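Local coordinates for protein aminotransferase, class III (Thermomicrobium roseum, PDB 6IO1) that works as a thermostable (S)-enantioselective omega-transaminase, probably moving amino groups between substrates by means of its pyridoxal phosphate cofactor, at residues I225-Q230 / I258-I263; F266-T271 / K376-L381. All coordinates share one frame; numbering follows the deposited sequence.

Contact 1: I225-Q230 / I258-I263. With PMP (4'-deoxy-4'-aminopyridoxal-5'-phosphate), chain C.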
loop_
_atom_site.group_PDB
_atom_site.type_symbol
_atom_site.label_atom_id
_atom_site.label_comp_id
_atom_site.label_asym_id
_atom_site.label_seq_id
_atom_site.Cartn_x
_atom_site.Cartn_y
_atom_site.Cartn_z
ATOM N N ILE B 225 6.327 -15.714 10.601
ATOM C CA ILE B 225 6.602 -14.299 10.376
ATOM C C ILE B 225 6.787 -13.615 11.724
ATOM O O ILE B 225 6.010 -13.846 12.658
ATOM C CB ILE B 225 5.490 -13.622 9.550
ATOM C CG1 ILE B 225 5.855 -12.164 9.259
ATOM C CG2 ILE B 225 4.137 -13.724 10.248
ATOM C CD1 ILE B 225 5.035 -11.539 8.154
ATOM N N GLY B 226 7.837 -12.807 11.834
ATOM C CA GLY B 226 8.096 -12.086 13.065
ATOM C C GLY B 226 9.092 -10.970 12.861
ATOM O O GLY B 226 9.895 -10.985 11.923
ATOM N N GLU B 227 9.028 -9.993 13.758
ATOM C CA GLU B 227 9.981 -8.895 13.838
ATOM C C GLU B 227 11.154 -9.294 14.729
ATOM O O GLU B 227 10.956 -9.984 15.734
ATOM C CB GLU B 227 9.322 -7.642 14.406
ATOM C CG GLU B 227 7.998 -7.266 13.755
ATOM C CD GLU B 227 7.065 -6.540 14.710
ATOM O OE1 GLU B 227 7.251 -5.322 14.916
ATOM O OE2 GLU B 227 6.145 -7.186 15.254
ATOM N N PRO B 228 12.384 -8.902 14.385
ATOM C CA PRO B 228 13.506 -9.191 15.298
ATOM C C PRO B 228 13.281 -8.599 16.675
ATOM O O PRO B 228 13.471 -9.282 17.691
ATOM C CB PRO B 228 14.710 -8.561 14.580
ATOM C CG PRO B 228 14.305 -8.479 13.145
ATOM C CD PRO B 228 12.826 -8.236 13.149
ATOM N N VAL B 229 12.873 -7.335 16.734
ATOM C CA VAL B 229 12.357 -6.712 17.944
ATOM C C VAL B 229 10.958 -6.207 17.625
ATOM O O VAL B 229 10.788 -5.371 16.728
ATOM C CB VAL B 229 13.257 -5.566 18.431
ATOM C CG1 VAL B 229 12.629 -4.874 19.632
ATOM C CG2 VAL B 229 14.643 -6.085 18.771
ATOM N N GLN B 230 9.961 -6.720 18.342
ATOM C CA GLN B 230 8.593 -6.268 18.126
ATOM C C GLN B 230 8.498 -4.788 18.467
ATOM O O GLN B 230 8.962 -4.357 19.522
ATOM C CB GLN B 230 7.623 -7.085 18.979
ATOM C CG GLN B 230 7.473 -8.531 18.526
ATOM C CD GLN B 230 6.751 -9.396 19.539
ATOM O OE1 GLN B 230 7.169 -9.506 20.692
ATOM N NE2 GLN B 230 5.659 -10.021 19.112
ATOM N N ILE B 258 9.975 -15.699 7.672
ATOM C CA ILE B 258 9.757 -14.353 7.158
ATOM C C ILE B 258 10.146 -13.381 8.262
ATOM O O ILE B 258 9.480 -13.308 9.301
ATOM C CB ILE B 258 8.304 -14.140 6.715
ATOM C CG1 ILE B 258 7.909 -15.163 5.650
ATOM C CG2 ILE B 258 8.109 -12.723 6.196
ATOM C CD1 ILE B 258 6.432 -15.162 5.326
ATOM N N LEU B 259 11.222 -12.632 8.050
ATOM C CA LEU B 259 11.689 -11.653 9.022
ATOM C C LEU B 259 11.163 -10.279 8.632
ATOM O O LEU B 259 11.443 -9.790 7.532
ATOM C CB LEU B 259 13.214 -11.643 9.110
ATOM C CG LEU B 259 13.757 -11.214 10.474
ATOM C CD1 LEU B 259 13.316 -12.187 11.558
ATOM C CD2 LEU B 259 15.268 -11.092 10.437
ATOM N N ASP B 260 10.408 -9.661 9.536
ATOM C CA ASP B 260 9.797 -8.356 9.298
ATOM C C ASP B 260 10.771 -7.296 9.795
ATOM O O ASP B 260 10.850 -7.019 10.994
ATOM C CB ASP B 260 8.444 -8.271 10.000
ATOM C CG ASP B 260 7.719 -6.955 9.747
ATOM O OD1 ASP B 260 8.359 -5.965 9.346
ATOM O OD2 ASP B 260 6.490 -6.917 9.956
ATOM N N GLU B 261 11.506 -6.688 8.865
ATOM C CA GLU B 261 12.477 -5.649 9.179
ATOM C C GLU B 261 11.955 -4.253 8.861
ATOM O O GLU B 261 12.752 -3.342 8.614
ATOM C CB GLU B 261 13.786 -5.907 8.433
ATOM C CG GLU B 261 14.512 -7.171 8.867
ATOM C CD GLU B 261 15.759 -6.880 9.679
ATOM O OE1 GLU B 261 15.888 -5.748 10.189
ATOM O OE2 GLU B 261 16.612 -7.784 9.803
ATOM N N VAL B 262 10.631 -4.073 8.845
ATOM C CA VAL B 262 10.051 -2.781 8.482
ATOM C C VAL B 262 10.526 -1.689 9.435
ATOM O O VAL B 262 10.863 -0.578 9.008
ATOM C CB VAL B 262 8.514 -2.881 8.443
ATOM C CG1 VAL B 262 7.881 -1.501 8.456
ATOM C CG2 VAL B 262 8.069 -3.656 7.208
ATOM N N ILE B 263 10.577 -1.987 10.730
ATOM C CA ILE B 263 11.052 -1.015 11.714
ATOM C C ILE B 263 12.545 -1.165 11.967
ATOM O O ILE B 263 13.297 -0.188 11.913
ATOM C CB ILE B 263 10.256 -1.154 13.030
ATOM C CG1 ILE B 263 8.816 -0.677 12.853
ATOM C CG2 ILE B 263 10.938 -0.380 14.146
ATOM C CD1 ILE B 263 8.020 -0.689 14.140
HETATM N N1 PMP C . 5.345 -4.095 9.684
HETATM C C2 PMP C . 5.779 -3.533 10.811
HETATM C C2A PMP C . 6.874 -4.206 11.579
HETATM C C3 PMP C . 5.221 -2.334 11.271
HETATM O O3 PMP C . 5.687 -1.783 12.429
HETATM C C4 PMP C . 4.200 -1.719 10.542
HETATM C C4A PMP C . 3.584 -0.427 11.019
HETATM N N4A PMP C . 4.522 0.392 11.792
HETATM C C5 PMP C . 3.757 -2.326 9.358
HETATM C C6 PMP C . 4.364 -3.509 8.979
HETATM C C5A PMP C . 2.664 -1.716 8.534
HETATM O O4P PMP C . 3.218 -0.782 7.554
HETATM P P PMP C . 2.263 0.123 6.617
HETATM O O1P PMP C . 3.197 0.925 5.732
HETATM O O2P PMP C . 1.400 -0.849 5.839
HETATM O O3P PMP C . 1.462 0.990 7.569
#

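Contact 2: F266-T271 / K376-L381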
loop_
_atom_site.group_PDB
_atom_site.type_symbol
_atom_site.label_atom_id
_atom_site.label_comp_id
_atom_site.label_asym_id
_atom_site.label_seq_id
_atom_site.Cartn_x
_atom_site.Cartn_y
_atom_site.Cartn_z
ATOM N N PHE B 266 17.517 -0.990 8.228
ATOM C CA PHE B 266 18.239 0.222 7.842
ATOM C C PHE B 266 18.703 1.026 9.060
ATOM O O PHE B 266 18.489 2.235 9.158
ATOM C CB PHE B 266 17.400 1.066 6.881
ATOM C CG PHE B 266 17.044 0.340 5.613
ATOM C CD1 PHE B 266 17.911 0.345 4.532
ATOM C CD2 PHE B 266 15.860 -0.370 5.511
ATOM C CE1 PHE B 266 17.595 -0.332 3.368
ATOM C CE2 PHE B 266 15.539 -1.049 4.350
ATOM C CZ PHE B 266 16.408 -1.029 3.278
ATOM N N GLY B 267 19.349 0.327 9.995
ATOM C CA GLY B 267 20.186 0.945 11.003
ATOM C C GLY B 267 19.580 1.229 12.364
ATOM O O GLY B 267 20.298 1.735 13.233
ATOM N N ARG B 268 18.303 0.920 12.597
ATOM C CA ARG B 268 17.679 1.352 13.848
ATOM C C ARG B 268 18.253 0.626 15.065
ATOM O O ARG B 268 18.393 1.229 16.135
ATOM C CB ARG B 268 16.162 1.171 13.785
ATOM C CG ARG B 268 15.449 1.743 15.008
ATOM C CD ARG B 268 14.051 2.256 14.692
ATOM N NE ARG B 268 14.060 3.438 13.832
ATOM C CZ ARG B 268 14.266 4.680 14.263
ATOM N NH1 ARG B 268 14.496 4.912 15.549
ATOM N NH2 ARG B 268 14.250 5.691 13.405
ATOM N N THR B 269 18.596 -0.654 14.933
ATOM C CA THR B 269 19.003 -1.453 16.086
ATOM C C THR B 269 20.486 -1.338 16.422
ATOM O O THR B 269 20.927 -1.937 17.409
ATOM C CB THR B 269 18.657 -2.929 15.864
ATOM O OG1 THR B 269 19.473 -3.462 14.812
ATOM C CG2 THR B 269 17.191 -3.087 15.498
ATOM N N GLY B 270 21.261 -0.589 15.645
ATOM C CA GLY B 270 22.697 -0.505 15.826
ATOM C C GLY B 270 23.486 -1.249 14.774
ATOM O O GLY B 270 24.714 -1.101 14.716
ATOM N N THR B 271 22.815 -2.045 13.947
ATOM C CA THR B 271 23.376 -2.638 12.746
ATOM C C THR B 271 22.455 -2.272 11.594
ATOM O O THR B 271 21.344 -1.780 11.803
ATOM C CB THR B 271 23.508 -4.163 12.854
ATOM O OG1 THR B 271 22.225 -4.732 13.134
ATOM C CG2 THR B 271 24.483 -4.543 13.959
ATOM N N LYS B 376 16.267 -1.512 22.349
ATOM C CA LYS B 376 17.295 -2.053 21.472
ATOM C C LYS B 376 17.599 -1.003 20.415
ATOM O O LYS B 376 16.692 -0.562 19.701
ATOM C CB LYS B 376 16.852 -3.364 20.822
ATOM C CG LYS B 376 17.915 -3.987 19.938
ATOM C CD LYS B 376 19.153 -4.355 20.737
ATOM C CE LYS B 376 20.225 -4.947 19.839
ATOM N NZ LYS B 376 21.511 -5.142 20.565
ATOM N N GLY B 377 18.861 -0.588 20.338
ATOM C CA GLY B 377 19.214 0.470 19.408
ATOM C C GLY B 377 18.438 1.721 19.755
ATOM O O GLY B 377 18.380 2.140 20.916
ATOM N N LEU B 378 17.799 2.311 18.753
ATOM C CA LEU B 378 17.008 3.515 18.957
ATOM C C LEU B 378 15.544 3.222 19.257
ATOM O O LEU B 378 14.742 4.159 19.337
ATOM C CB LEU B 378 17.125 4.434 17.741
ATOM C CG LEU B 378 18.301 5.405 17.842
ATOM C CD1 LEU B 378 18.262 6.394 16.707
ATOM C CD2 LEU B 378 18.293 6.127 19.181
ATOM N N MET B 379 15.173 1.953 19.421
ATOM C CA MET B 379 13.817 1.590 19.812
ATOM C C MET B 379 13.758 1.508 21.332
ATOM O O MET B 379 14.431 0.664 21.930
ATOM C CB MET B 379 13.412 0.254 19.188
ATOM C CG MET B 379 13.603 0.183 17.684
ATOM S SD MET B 379 13.316 -1.470 17.024
ATOM C CE MET B 379 11.685 -1.818 17.678
ATOM N N LEU B 380 12.964 2.374 21.966
ATOM C CA LEU B 380 12.928 2.402 23.422
ATOM C C LEU B 380 11.494 2.525 23.916
ATOM O O LEU B 380 10.637 3.106 23.245
ATOM C CB LEU B 380 13.779 3.551 23.982
ATOM C CG LEU B 380 15.268 3.511 23.627
ATOM C CD1 LEU B 380 15.610 4.584 22.603
ATOM C CD2 LEU B 380 16.133 3.649 24.869
ATOM N N LEU B 381 11.247 1.974 25.105
ATOM C CA LEU B 381 9.930 2.019 25.722
ATOM C C LEU B 381 10.062 2.139 27.234
ATOM O O LEU B 381 10.882 1.456 27.862
ATOM C CB LEU B 381 9.100 0.777 25.372
ATOM C CG LEU B 381 7.608 0.833 25.719
ATOM C CD1 LEU B 381 6.790 0.137 24.653
ATOM C CD2 LEU B 381 7.324 0.213 27.078
#

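Contact 1: I225-Q230 / I258-I263
Gly226 and its neighbours Ile258 and Asp260 carry the backbone bonding that joins the parallel strands 221-226 and 256-260. Gly226 N donates to Ile258 O at 3.1 Å. Its own carbonyl O receives Asp260 N at 2.8 Å. Weaker CA-H...O contacts support the pairing, the shortest from Ile225 CA to Ile258 O at 3.2 Å, and one from Glu227 CA to Asp260 O prolongs it beyond the paired strand residues.

Apolar contacts flank the pairing. On one face Ile225 and Ile258 cross obliquely; CG1 of Ile225 is anti to the backbone N (chi1 -176°), which lets CD1 rest 3.8 Å from CG2 of Ile258. On the other side the ring of Pro228, just beyond the end of its strand, crosses Leu259, with Pro228 CG 3.9 Å from Leu259 CG.

The polar side chains gather where the strands end. Glu227 and Asp260 run side by side in the same direction, Glu227 CG against Asp260 CB. Their carboxylates remain apart and take separate partners: Glu227 is held by Gly231 N and Tyr154 N, Asp260 OD2 by His155 and Asn125. Asp260 OD1 accepts from Val262 N at 3.0 Å, an Asx turn that fixes the rotation of the carboxylate and leaves OD2 3.1 Å from N1 of the cofactor. The same turn brings Val262 CB over the face of the pyridine ring.

The whole is a beta-alpha-beta unit, crossing over through helix 242-253, whose strand ends form part of the cofactor pocket, with an aspartate at the pyridine nitrogen as in other fold type I pyridoxal phosphate enzymes.

Contact 2: F266-T271 / K376-L381
Arg268 meets the 376-381 segment with both its backbone and its side chain, and it has more surface buried here than any other residue of the pair. Its carbonyl O accepts Leu378 N at 2.9 Å in a nearly straight bond. Its side chain starts anti to the backbone N (chi1 -174°), then bends at chi2 and chi3; this passes CG across Met379 at about a right angle, 3.6 Å from Met379 CG, and returns the guanidinium toward Leu378. There NH1 lies 3.5 Å from Leu378 CB, approached obliquely, while Leu378 O stands in the guanidinium plane at its edge. The charged end has stronger partners outside the segments, NH1 on Pro426 O and NH2 on Asn64 OD1. An alanine here would keep the backbone bond but would probably leave Asn64 OD1 and Pro426 O without this donor and open a gap beside Met379 CG.

The surface that receives this arginine is a two-residue beta hairpin, in which a type II' turn from Lys376 to Met379 links the antiparallel strands 370-376 and 379-384. Gly377 takes the first corner, with positive phi, and presses its CA against the other segment.

The backbone of Thr269 comes close to this glycine: its CA is 3.8 Å from Gly377 CA, and its carbonyl O is close to the same carbon. The approach leaves no room for a CB on Gly377 beside Thr269 CA and Arg268 O. At the flank, Lys376 CE passes 3.9 Å from Thr269 O on the way to NZ, which bonds Gln277 OE1.

Leu378, at the second corner, turns its CB toward Arg268 O, and its side chain also packs on Ser353 and Leu357 of helix 346-361.

How the contacts relate
Contact 1 is fully buried near the centre of the chain, whereas contact 2 lies further out and is only partly buried. Contact 1 joins neighbouring strands within one sheet by regular parallel pairing and ends in acidic side chains at the cofactor; contact 2 joins a loop to the hairpin of a different sheet, with a single backbone bond, glycine-permitted closeness and an arginine whose charge is met by residues of neither segment. No strand is common to both, but 258-263 runs on almost directly into 266-271. They also touch: Met379 CE packs on Val229 CG1 at 3.7 Å and on Ile263 CG2, linking the hairpin to the cofactor-side loops.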